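Local coordinates for protein LEOA (Escherichia coli, PDB 4AUR) that probably binds and hydrolyses GTP as a bacterial member of the dynamin family, with a globular GTPase head joined to a long helical region, at residues Q40-T43 against S44-A48; S68-A71 against A72-K76; V125-D129 against L130-Y134. All coordinates share one frame; numbering follows the deposited sequence.

Interaction 1: Q40-T43 against S44-A48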
loop_
_atom_site.group_PDB
_atom_site.type_symbol
_atom_site.label_atom_id
_atom_site.label_comp_id
_atom_site.label_asym_id
_atom_site.label_seq_id
_atom_site.Cartn_x
_atom_site.Cartn_y
_atom_site.Cartn_z
ATOM N N GLN A 40 -9.995 -4.989 27.195
ATOM C CA GLN A 40 -10.905 -5.326 28.271
ATOM C C GLN A 40 -12.282 -4.688 28.059
ATOM O O GLN A 40 -13.298 -5.256 28.453
ATOM C CB GLN A 40 -10.302 -4.960 29.619
ATOM C CG GLN A 40 -10.774 -5.883 30.728
ATOM C CD GLN A 40 -10.015 -7.210 30.774
ATOM O OE1 GLN A 40 -8.770 -7.241 30.675
ATOM N NE2 GLN A 40 -10.763 -8.323 30.956
ATOM N N LYS A 41 -12.333 -3.519 27.425
ATOM C CA LYS A 41 -13.621 -2.880 27.132
ATOM C C LYS A 41 -14.407 -3.782 26.211
ATOM O O LYS A 41 -15.575 -4.054 26.459
ATOM C CB LYS A 41 -13.449 -1.528 26.477
ATOM C CG LYS A 41 -12.752 -0.482 27.331
ATOM C CD LYS A 41 -13.723 0.325 28.163
ATOM C CE LYS A 41 -12.993 1.317 29.053
ATOM N NZ LYS A 41 -12.603 0.704 30.357
ATOM N N VAL A 42 -13.747 -4.278 25.166
ATOM C CA VAL A 42 -14.404 -5.167 24.190
ATOM C C VAL A 42 -14.934 -6.469 24.801
ATOM O O VAL A 42 -16.067 -6.856 24.541
ATOM C CB VAL A 42 -13.474 -5.459 23.001
ATOM C CG1 VAL A 42 -13.956 -6.652 22.185
ATOM C CG2 VAL A 42 -13.365 -4.223 22.123
ATOM N N THR A 43 -14.114 -7.150 25.594
ATOM C CA THR A 43 -14.580 -8.317 26.357
ATOM C C THR A 43 -15.859 -8.033 27.173
ATOM O O THR A 43 -16.828 -8.772 27.070
ATOM C CB THR A 43 -13.496 -8.807 27.324
ATOM O OG1 THR A 43 -12.320 -9.134 26.593
ATOM C CG2 THR A 43 -13.950 -10.038 28.081
ATOM N N SER A 44 -15.862 -6.954 27.957
ATOM C CA SER A 44 -17.067 -6.515 28.679
ATOM C C SER A 44 -18.297 -6.388 27.778
ATOM O O SER A 44 -19.388 -6.857 28.126
ATOM C CB SER A 44 -16.839 -5.171 29.389
ATOM O OG SER A 44 -15.873 -5.258 30.434
ATOM N N ALA A 45 -18.146 -5.754 26.627
ATOM C CA ALA A 45 -19.286 -5.582 25.733
ATOM C C ALA A 45 -19.772 -6.921 25.212
ATOM O O ALA A 45 -20.960 -7.090 24.963
ATOM C CB ALA A 45 -18.951 -4.645 24.584
ATOM N N ILE A 46 -18.868 -7.880 25.050
ATOM C CA ILE A 46 -19.299 -9.219 24.648
ATOM C C ILE A 46 -20.176 -9.860 25.714
ATOM O O ILE A 46 -21.189 -10.483 25.400
ATOM C CB ILE A 46 -18.120 -10.132 24.347
ATOM C CG1 ILE A 46 -17.562 -9.778 22.958
ATOM C CG2 ILE A 46 -18.565 -11.574 24.357
ATOM C CD1 ILE A 46 -16.144 -10.240 22.733
ATOM N N ASN A 47 -19.797 -9.661 26.973
ATOM C CA ASN A 47 -20.518 -10.229 28.080
ATOM C C ASN A 47 -21.859 -9.589 28.222
ATOM O O ASN A 47 -22.860 -10.282 28.363
ATOM C CB ASN A 47 -19.703 -10.124 29.363
ATOM C CG ASN A 47 -18.449 -10.974 29.297
ATOM O OD1 ASN A 47 -17.355 -10.575 29.722
ATOM N ND2 ASN A 47 -18.600 -12.145 28.716
ATOM N N ALA A 48 -21.900 -8.269 28.169
ATOM C CA ALA A 48 -23.177 -7.573 28.224
ATOM C C ALA A 48 -24.094 -8.066 27.141
ATOM O O ALA A 48 -25.279 -8.215 27.372
ATOM C CB ALA A 48 -22.979 -6.080 28.084
#
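Successive turns of one alpha helix meet here in a local contact between Q40-T43 and S44-A48, on helix 38-51, which packs against the N-terminal helix 3-30 and meets the ends of helices 250-273 and 275-343 in this dynamin-like protein. The ladder is the regular i to i+4 pattern. A45 N donates to K41 O, I46 N to V42 O over 3.0 Å, and N47 N to T43 O.

The first rung is doubled, an example of how a side-chain hydroxyl can add its own bond to the repeating backbone pattern of a helix. Q40 O accepts from S44 N at 3.1 Å, with a nearly straight N-H...O angle of 174°, and also from the hydroxyl of the same residue, S44 OG. The two donors come from opposite faces of the Q40 carbonyl plane, so the oxygen is gripped from both sides by a single residue. The hydroxyl can fold back in this way because S44 OG stands beside its own backbone N and anti to the carbonyl carbon (chi1 -66°).

On the buried side, V42 and I46 lie one turn apart, and V42 CG1 comes within 4.2 Å of I46 CD1, a loose apolar touch. The same two residues face helix 3-30, V42 against R22 and L25, I46 against L18 and L19. V42 and A45 touch M275 at the start of helix 275-343, and A45 also T273 at the end of helix 250-273. T43 OG1 is hydrogen-bonded to L39 O and to R22 NH1 of helix 3-30, while the ammonium of K41 makes a salt bridge with D37.

T43 and N47 run side by side in the same direction, and the methyl T43 CG2 lies 3.8 Å from N47 OD1.

Interaction 2: S68-A71 against A72-K76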
loop_
_atom_site.group_PDB
_atom_site.type_symbol
_atom_site.label_atom_id
_atom_site.label_comp_id
_atom_site.label_asym_id
_atom_site.label_seq_id
_atom_site.Cartn_x
_atom_site.Cartn_y
_atom_site.Cartn_z
ATOM N N SER A 68 -53.615 -8.636 17.810
ATOM C CA SER A 68 -53.751 -9.768 16.919
ATOM C C SER A 68 -52.444 -9.922 16.149
ATOM O O SER A 68 -51.907 -11.030 16.021
ATOM C CB SER A 68 -54.921 -9.560 15.958
ATOM O OG SER A 68 -56.026 -8.997 16.638
ATOM N N VAL A 69 -51.913 -8.804 15.665
ATOM C CA VAL A 69 -50.725 -8.852 14.827
ATOM C C VAL A 69 -49.538 -9.527 15.520
ATOM O O VAL A 69 -48.846 -10.315 14.897
ATOM C CB VAL A 69 -50.331 -7.457 14.314
ATOM C CG1 VAL A 69 -48.994 -7.497 13.584
ATOM C CG2 VAL A 69 -51.396 -6.933 13.365
ATOM N N ILE A 70 -49.308 -9.240 16.793
ATOM C CA ILE A 70 -48.130 -9.775 17.460
ATOM C C ILE A 70 -48.259 -11.251 17.836
ATOM O O ILE A 70 -47.337 -12.036 17.590
ATOM C CB ILE A 70 -47.739 -8.943 18.680
ATOM C CG1 ILE A 70 -46.438 -9.480 19.247
ATOM C CG2 ILE A 70 -48.830 -8.923 19.746
ATOM C CD1 ILE A 70 -45.690 -8.435 20.029
ATOM N N ALA A 71 -49.399 -11.629 18.416
ATOM C CA ALA A 71 -49.723 -13.039 18.636
ATOM C C ALA A 71 -49.613 -13.820 17.329
ATOM O O ALA A 71 -48.998 -14.884 17.279
ATOM C CB ALA A 71 -51.121 -13.175 19.195
ATOM N N ALA A 72 -50.207 -13.290 16.273
ATOM C CA ALA A 72 -50.159 -13.952 14.975
ATOM C C ALA A 72 -48.750 -14.279 14.583
ATOM O O ALA A 72 -48.484 -15.369 14.107
ATOM C CB ALA A 72 -50.763 -13.065 13.900
ATOM N N TRP A 73 -47.855 -13.313 14.782
ATOM C CA TRP A 73 -46.493 -13.367 14.274
ATOM C C TRP A 73 -45.658 -14.328 15.073
ATOM O O TRP A 73 -44.914 -15.123 14.509
ATOM C CB TRP A 73 -45.887 -11.978 14.348
ATOM C CG TRP A 73 -44.425 -11.921 14.084
ATOM C CD1 TRP A 73 -43.793 -12.136 12.899
ATOM C CD2 TRP A 73 -43.425 -11.567 15.010
ATOM N NE1 TRP A 73 -42.448 -11.956 13.036
ATOM C CE2 TRP A 73 -42.193 -11.602 14.330
ATOM C CE3 TRP A 73 -43.444 -11.212 16.352
ATOM C CZ2 TRP A 73 -40.991 -11.315 14.954
ATOM C CZ3 TRP A 73 -42.238 -10.937 16.982
ATOM C CH2 TRP A 73 -41.034 -10.992 16.283
ATOM N N LEU A 74 -45.782 -14.232 16.392
ATOM C CA LEU A 74 -45.117 -15.145 17.320
ATOM C C LEU A 74 -45.489 -16.599 17.058
ATOM O O LEU A 74 -44.636 -17.502 17.112
ATOM C CB LEU A 74 -45.517 -14.807 18.748
ATOM C CG LEU A 74 -44.955 -13.468 19.196
ATOM C CD1 LEU A 74 -45.715 -12.966 20.394
ATOM C CD2 LEU A 74 -43.480 -13.561 19.533
ATOM N N GLY A 75 -46.782 -16.799 16.805
ATOM C CA GLY A 75 -47.350 -18.106 16.541
ATOM C C GLY A 75 -48.427 -18.538 17.528
ATOM O O GLY A 75 -49.224 -19.406 17.201
ATOM N N LYS A 76 -48.458 -17.951 18.723
ATOM C CA LYS A 76 -49.339 -18.418 19.782
ATOM C C LYS A 76 -50.324 -17.353 20.239
ATOM O O LYS A 76 -49.970 -16.188 20.361
ATOM C CB LYS A 76 -48.520 -18.900 20.978
ATOM C CG LYS A 76 -47.798 -20.224 20.745
ATOM C CD LYS A 76 -48.058 -21.217 21.871
ATOM C CE LYS A 76 -47.309 -20.866 23.152
ATOM N NZ LYS A 76 -45.856 -21.178 23.039
#
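I70 and L74 sit one turn apart on helix 66-74 and lie side by side, pointing the same way, with I70 CG1 3.7 Å from L74 CD1. The isoleucine turns this branch to its neighbour by setting CG1 opposite the backbone N (chi1 -175°). Backbone and side chains join the same pair, for I70 O accepts from L74 N in an almost straight bond (175°), nearly in line with its carbonyl.

W73 N is held less firmly. It donates to V69 O at 3.2 Å with a bent geometry and adds a weak bond to I70 O, an oxygen that also lies near the plane of the indole, at its edge. One residue earlier, A72 N donates to S68 O at 2.8 Å. The last rung, G75 N to A71 O at 3.0 Å, closes the helix, and G75 then leaves it with a positive phi of 120°. Beyond this turn, K76 NZ is hydrogen-bonded to G99 O.

Helix 66-74 begins within what is probably the Walker A P-loop, as in other dynamin-family GTPases, and S68 directly follows its last residue. I70 lies on L58 and W73 on I56 of strand 54-60, with the indole edge-to-face against F142 of strand 140-146. V69 meets V175 and N177 of strand 172-177, while helix 250-273 packs on V69, A72 and W73.

Interaction 3: V125-D129 against L130-Y134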
loop_
_atom_site.group_PDB
_atom_site.type_symbol
_atom_site.label_atom_id
_atom_site.label_comp_id
_atom_site.label_asym_id
_atom_site.label_seq_id
_atom_site.Cartn_x
_atom_site.Cartn_y
_atom_site.Cartn_z
ATOM N N VAL A 125 -44.583 10.964 27.728
ATOM C CA VAL A 125 -43.729 9.780 27.710
ATOM C C VAL A 125 -42.776 9.752 26.516
ATOM O O VAL A 125 -41.837 8.976 26.504
ATOM C CB VAL A 125 -44.529 8.458 27.725
ATOM C CG1 VAL A 125 -45.487 8.435 28.909
ATOM C CG2 VAL A 125 -45.271 8.237 26.410
HETATM N N MSE A 126 -43.010 10.596 25.521
HETATM C CA MSE A 126 -42.147 10.639 24.363
HETATM C C MSE A 126 -40.864 11.343 24.714
HETATM O O MSE A 126 -39.846 11.186 24.028
HETATM C CB MSE A 126 -42.897 11.343 23.249
HETATM C CG MSE A 126 -44.161 10.574 22.867
HETATM SE SE MSE A 126 -44.653 11.017 21.022
HETATM C CE MSE A 126 -44.465 12.969 21.147
ATOM N N TYR A 127 -40.886 12.112 25.799
ATOM C CA TYR A 127 -39.716 12.864 26.224
ATOM C C TYR A 127 -39.063 12.296 27.482
ATOM O O TYR A 127 -38.298 12.979 28.125
ATOM C CB TYR A 127 -40.100 14.350 26.415
ATOM C CG TYR A 127 -40.680 15.028 25.162
ATOM C CD1 TYR A 127 -40.263 14.653 23.872
ATOM C CD2 TYR A 127 -41.645 16.039 25.271
ATOM C CE1 TYR A 127 -40.783 15.258 22.738
ATOM C CE2 TYR A 127 -42.172 16.653 24.139
ATOM C CZ TYR A 127 -41.734 16.255 22.871
ATOM O OH TYR A 127 -42.235 16.844 21.732
ATOM N N GLU A 128 -39.374 11.050 27.824
ATOM C CA GLU A 128 -38.759 10.374 28.955
ATOM C C GLU A 128 -37.556 9.569 28.459
ATOM O O GLU A 128 -37.700 8.663 27.657
ATOM C CB GLU A 128 -39.744 9.416 29.630
ATOM C CG GLU A 128 -40.919 10.062 30.361
ATOM C CD GLU A 128 -41.900 9.045 30.993
ATOM O OE1 GLU A 128 -41.791 7.804 30.751
ATOM O OE2 GLU A 128 -42.794 9.500 31.754
ATOM N N ASP A 129 -36.368 9.879 28.967
ATOM C CA ASP A 129 -35.165 9.202 28.539
ATOM C C ASP A 129 -35.337 7.710 28.648
ATOM O O ASP A 129 -34.835 6.971 27.810
ATOM C CB ASP A 129 -33.963 9.659 29.349
ATOM C CG ASP A 129 -33.618 11.122 29.115
ATOM O OD1 ASP A 129 -33.616 11.578 27.948
ATOM O OD2 ASP A 129 -33.337 11.820 30.103
ATOM N N LEU A 130 -36.080 7.246 29.644
ATOM C CA LEU A 130 -36.264 5.806 29.802
ATOM C C LEU A 130 -37.015 5.155 28.648
ATOM O O LEU A 130 -36.513 4.237 28.033
ATOM C CB LEU A 130 -36.954 5.493 31.103
ATOM C CG LEU A 130 -37.269 4.038 31.381
ATOM C CD1 LEU A 130 -36.058 3.361 31.988
ATOM C CD2 LEU A 130 -38.460 3.979 32.324
ATOM N N THR A 131 -38.203 5.629 28.334
ATOM C CA THR A 131 -39.006 4.972 27.307
ATOM C C THR A 131 -38.359 5.162 25.926
ATOM O O THR A 131 -38.481 4.316 25.016
ATOM C CB THR A 131 -40.462 5.479 27.291
ATOM O OG1 THR A 131 -40.495 6.749 26.686
ATOM C CG2 THR A 131 -41.018 5.627 28.678
ATOM N N ARG A 132 -37.647 6.269 25.785
ATOM C CA ARG A 132 -36.831 6.506 24.605
ATOM C C ARG A 132 -35.694 5.471 24.473
ATOM O O ARG A 132 -35.461 4.908 23.388
ATOM C CB ARG A 132 -36.270 7.927 24.657
ATOM C CG ARG A 132 -37.315 9.050 24.534
ATOM C CD ARG A 132 -36.704 10.393 24.916
ATOM N NE ARG A 132 -35.666 10.771 23.958
ATOM C CZ ARG A 132 -35.855 11.542 22.890
ATOM N NH1 ARG A 132 -37.044 12.074 22.638
ATOM N NH2 ARG A 132 -34.849 11.768 22.068
ATOM N N ARG A 133 -34.987 5.202 25.572
ATOM C CA ARG A 133 -33.936 4.173 25.549
ATOM C C ARG A 133 -34.491 2.773 25.223
ATOM O O ARG A 133 -33.885 2.022 24.485
ATOM C CB ARG A 133 -33.210 4.157 26.870
ATOM C CG ARG A 133 -31.906 3.358 26.928
ATOM C CD ARG A 133 -31.311 3.345 28.332
ATOM N NE ARG A 133 -31.732 4.546 29.065
ATOM C CZ ARG A 133 -32.085 4.588 30.345
ATOM N NH1 ARG A 133 -32.036 3.506 31.109
ATOM N NH2 ARG A 133 -32.480 5.737 30.871
ATOM N N TYR A 134 -35.642 2.416 25.758
ATOM C CA TYR A 134 -36.131 1.065 25.559
ATOM C C TYR A 134 -36.576 0.867 24.128
ATOM O O TYR A 134 -36.376 -0.196 23.564
ATOM C CB TYR A 134 -37.262 0.713 26.553
ATOM C CG TYR A 134 -36.775 -0.067 27.756
ATOM C CD1 TYR A 134 -36.151 0.565 28.812
ATOM C CD2 TYR A 134 -36.919 -1.450 27.817
ATOM C CE1 TYR A 134 -35.693 -0.153 29.895
ATOM C CE2 TYR A 134 -36.463 -2.173 28.901
ATOM C CZ TYR A 134 -35.855 -1.521 29.932
ATOM O OH TYR A 134 -35.409 -2.243 31.013
#
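T131 OG1 donates to V125 O over 2.6 Å, nearly in line with the carbonyl, and so ties the first turn of helix 129-136 to the loop before it. The hydroxyl takes the position between backbone N and carbonyl carbon (chi1 76°), from which it faces V125 O; the methyl lies beside the E128 carboxylate.

R132 makes a second tie one residue further on. Its chain bends at chi3 (66°), carrying the guanidinium back toward the loop, and R132 NH1 reaches M126 O at 3.3 Å. The acceptor is in the guanidinium plane, at its edge, and the N-H points at it fairly straight (161°). The same nitrogen also forms a salt bridge with D165. E128 is the N-cap residue. Its carbonyl O accepts from R132 N at 3.0 Å, the first rung of the helix, and the next is R133 N to D129 O.

These bonds join the helix start to the preceding loop within the dynamin-family region. V125 and M126 also meet L112, and T131 and Y134 meet L92. R132 packs on W161 of helix 156-165, the helix that also bears D165, and selenomethionine M126 rests on its D157 and I158.

Overall arrangement
All three contacts lie on the same side of the chain's centre and follow one another in sequence. Each joins adjacent segments of a continuous stretch, so none closes a loop of the chain, and none encloses or crosses another. Interaction 1 comes first, in helix 38-51, and joins the N-terminal helix 3-30 to helices 250-273 and 275-343. The chain then enters the mixed sheet through strand 54-60, and interaction 2 follows on helix 66-74, against that sheet. Interaction 3 opens helix 129-136 and links its start to helix 156-165. Helix 250-273 is met by both interactions 1 and 2, although their nearest atoms are about 19 Å apart.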